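Local coordinates for malonate decarboxylase subunit alpha (Acinetobacter baumannii ATCC 17978, PDB 6MPR) that probably acts in malonate decarboxylation as the acyl-carrier-protein transferase subunit, exchanging acetyl for malonyl on the carrier protein of the decarboxylase complex, at the interface of chains A and B. Residues are numbered along the deposited sequence; one frame, centred on the assembly and turned at random. Chains: chain A/B, Malonate decarboxylase subunit alpha.

The interface of chains A and B. Residues chain A 139-141, 145, 149; chain B 401-404.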
loop_
_atom_site.group_PDB
_atom_site.type_symbol
_atom_site.label_atom_id
_atom_site.label_comp_id
_atom_site.label_asym_id
_atom_site.label_seq_id
_atom_site.Cartn_x
_atom_site.Cartn_y
_atom_site.Cartn_z
ATOM N N ALA A 139 -14.596 10.690 7.014
ATOM C CA ALA A 139 -14.113 10.935 5.665
ATOM C C ALA A 139 -14.431 9.720 4.817
ATOM O O ALA A 139 -14.655 8.617 5.334
ATOM C CB ALA A 139 -12.605 11.217 5.630
ATOM N N ILE A 140 -14.440 9.938 3.510
ATOM C CA ILE A 140 -14.518 8.864 2.527
ATOM C C ILE A 140 -13.106 8.542 2.057
ATOM O O ILE A 140 -12.339 9.447 1.720
ATOM C CB ILE A 140 -15.405 9.258 1.337
ATOM C CG1 ILE A 140 -16.674 9.966 1.826
ATOM C CG2 ILE A 140 -15.734 8.021 0.521
ATOM C CD1 ILE A 140 -17.490 10.554 0.704
ATOM N N HIS A 141 -12.768 7.255 2.030
ATOM C CA HIS A 141 -11.414 6.769 1.805
ATOM C C HIS A 141 -11.367 5.876 0.573
ATOM O O HIS A 141 -12.390 5.385 0.111
ATOM C CB HIS A 141 -10.913 5.913 3.000
ATOM C CG HIS A 141 -10.979 6.590 4.336
ATOM N ND1 HIS A 141 -12.163 6.950 4.949
ATOM C CD2 HIS A 141 -9.993 6.940 5.197
ATOM C CE1 HIS A 141 -11.900 7.507 6.118
ATOM N NE2 HIS A 141 -10.590 7.495 6.299
ATOM N N GLU A 145 -6.256 2.916 2.034
ATOM C CA GLU A 145 -6.120 4.085 2.906
ATOM C C GLU A 145 -6.879 3.884 4.214
ATOM O O GLU A 145 -6.363 4.177 5.303
ATOM C CB GLU A 145 -6.617 5.333 2.163
ATOM C CG GLU A 145 -6.619 6.634 2.951
ATOM C CD GLU A 145 -7.360 7.742 2.197
ATOM O OE1 GLU A 145 -7.251 8.921 2.598
ATOM O OE2 GLU A 145 -8.086 7.421 1.224
ATOM N N ARG A 149 -5.333 3.482 8.351
ATOM C CA ARG A 149 -5.649 4.284 9.525
ATOM C C ARG A 149 -5.896 3.435 10.757
ATOM O O ARG A 149 -5.853 3.970 11.874
ATOM C CB ARG A 149 -6.867 5.161 9.237
ATOM C CG ARG A 149 -6.582 6.191 8.160
ATOM C CD ARG A 149 -7.695 7.205 8.056
ATOM N NE ARG A 149 -7.722 8.093 9.216
ATOM C CZ ARG A 149 -8.687 8.980 9.450
ATOM N NH1 ARG A 149 -9.732 9.065 8.639
ATOM N NH2 ARG A 149 -8.630 9.760 10.519
ATOM N N ARG B 401 -4.758 9.399 -1.878
ATOM C CA ARG B 401 -5.348 9.740 -0.588
ATOM C C ARG B 401 -6.506 10.721 -0.744
ATOM O O ARG B 401 -6.416 11.715 -1.475
ATOM C CB ARG B 401 -4.291 10.325 0.345
ATOM C CG ARG B 401 -4.919 11.022 1.568
ATOM C CD ARG B 401 -3.885 11.404 2.630
ATOM N NE ARG B 401 -4.519 12.207 3.672
ATOM C CZ ARG B 401 -3.996 12.478 4.860
ATOM N NH1 ARG B 401 -2.787 12.027 5.202
ATOM N NH2 ARG B 401 -4.695 13.228 5.711
ATOM N N ARG B 402 -7.592 10.470 -0.008
ATOM C CA ARG B 402 -8.745 11.360 -0.044
ATOM C C ARG B 402 -9.179 11.887 1.318
ATOM O O ARG B 402 -9.916 12.887 1.352
ATOM C CB ARG B 402 -9.945 10.656 -0.695
ATOM C CG ARG B 402 -9.711 10.174 -2.143
ATOM C CD ARG B 402 -9.581 11.342 -3.110
ATOM N NE ARG B 402 -9.420 10.914 -4.500
ATOM C CZ ARG B 402 -8.240 10.804 -5.108
ATOM N NH1 ARG B 402 -7.127 11.099 -4.448
ATOM N NH2 ARG B 402 -8.173 10.425 -6.376
ATOM N N HIS B 403 -8.776 11.263 2.429
ATOM C CA HIS B 403 -9.248 11.705 3.735
ATOM C C HIS B 403 -8.459 12.917 4.211
ATOM O O HIS B 403 -7.252 13.021 3.978
ATOM C CB HIS B 403 -9.189 10.567 4.771
ATOM C CG HIS B 403 -7.862 10.393 5.457
ATOM N ND1 HIS B 403 -6.805 9.727 4.877
ATOM C CD2 HIS B 403 -7.449 10.736 6.702
ATOM C CE1 HIS B 403 -5.788 9.690 5.720
ATOM N NE2 HIS B 403 -6.152 10.298 6.837
ATOM N N ASP B 404 -9.152 13.833 4.890
ATOM C CA ASP B 404 -8.549 15.071 5.360
ATOM C C ASP B 404 -8.123 14.940 6.820
ATOM O O ASP B 404 -8.768 14.244 7.617
ATOM C CB ASP B 404 -9.514 16.255 5.213
ATOM C CG ASP B 404 -10.829 16.025 5.936
ATOM O OD1 ASP B 404 -11.579 15.116 5.526
ATOM O OD2 ASP B 404 -11.111 16.746 6.923
#
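The methyl group of A:Ala139 packs against the side-chain root of B:His403, CB to CB at 3.6 Å, and the CD2/NE2 side of the A:His141 ring rests on the same CB, forming a small apolar centre around one inserted histidine. B:His403 carries most of chain B's share of this patch. Its CG lies between the backbone N and the carbonyl carbon (chi1 85°), a crowded position that turns the imidazole back toward A:Glu145 and A:Arg149. The ring is sandwiched between two arginines. On one face, CD of A:Arg149 makes a CH-pi contact 3.8 Å from the ring centroid, and its guanidinium continues over the CD2 rim, nearly parallel, with the planes 17° apart. On the opposite face lies the guanidinium of B:Arg401, its NH2 offset toward the ring's rim and its centre over CE1. Within chain A, NH1 of A:Arg149 donates in plane to NE2 of A:His141 at 2.9 Å, which should hold the guanidinium flat over the B:His403 ring.

At the polar rim, OE1 of A:Glu145 accepts three hydrogen bonds from chain B. The backbone N of B:His403 donates to OE1 of A:Glu145 at 2.8 Å on its syn side. On that side too, the amide N of B:Arg402 makes a more bent bond to OE1 of A:Glu145 at 3.1 Å, tilted well out of the carboxylate plane. ND1 of B:His403 donates to OE1 of A:Glu145 at a short 2.5 Å from the anti side, also tilted from the carboxylate plane although OE1 lies in the ring plane. The carboxylate thus reads both backbone and side chain of the histidine. An extended chain, with CG anti to the backbone N (chi1 177°), carries it to the backbone amides of this loop. Within chain B, NE and NH2 of B:Arg401 both bond to the carbonyl O of B:His403, NE at 2.9 Å, bracing the segment from its own side.

Two-fold symmetry repeats the contact with the chains exchanged, although the structure alone does not establish that this dimer is biological. In the fold, chain A contributes the end of strand 136-140 and helix 143-149, which receive the B:Arg401-B:Asp404 loop preceding helix 406-410.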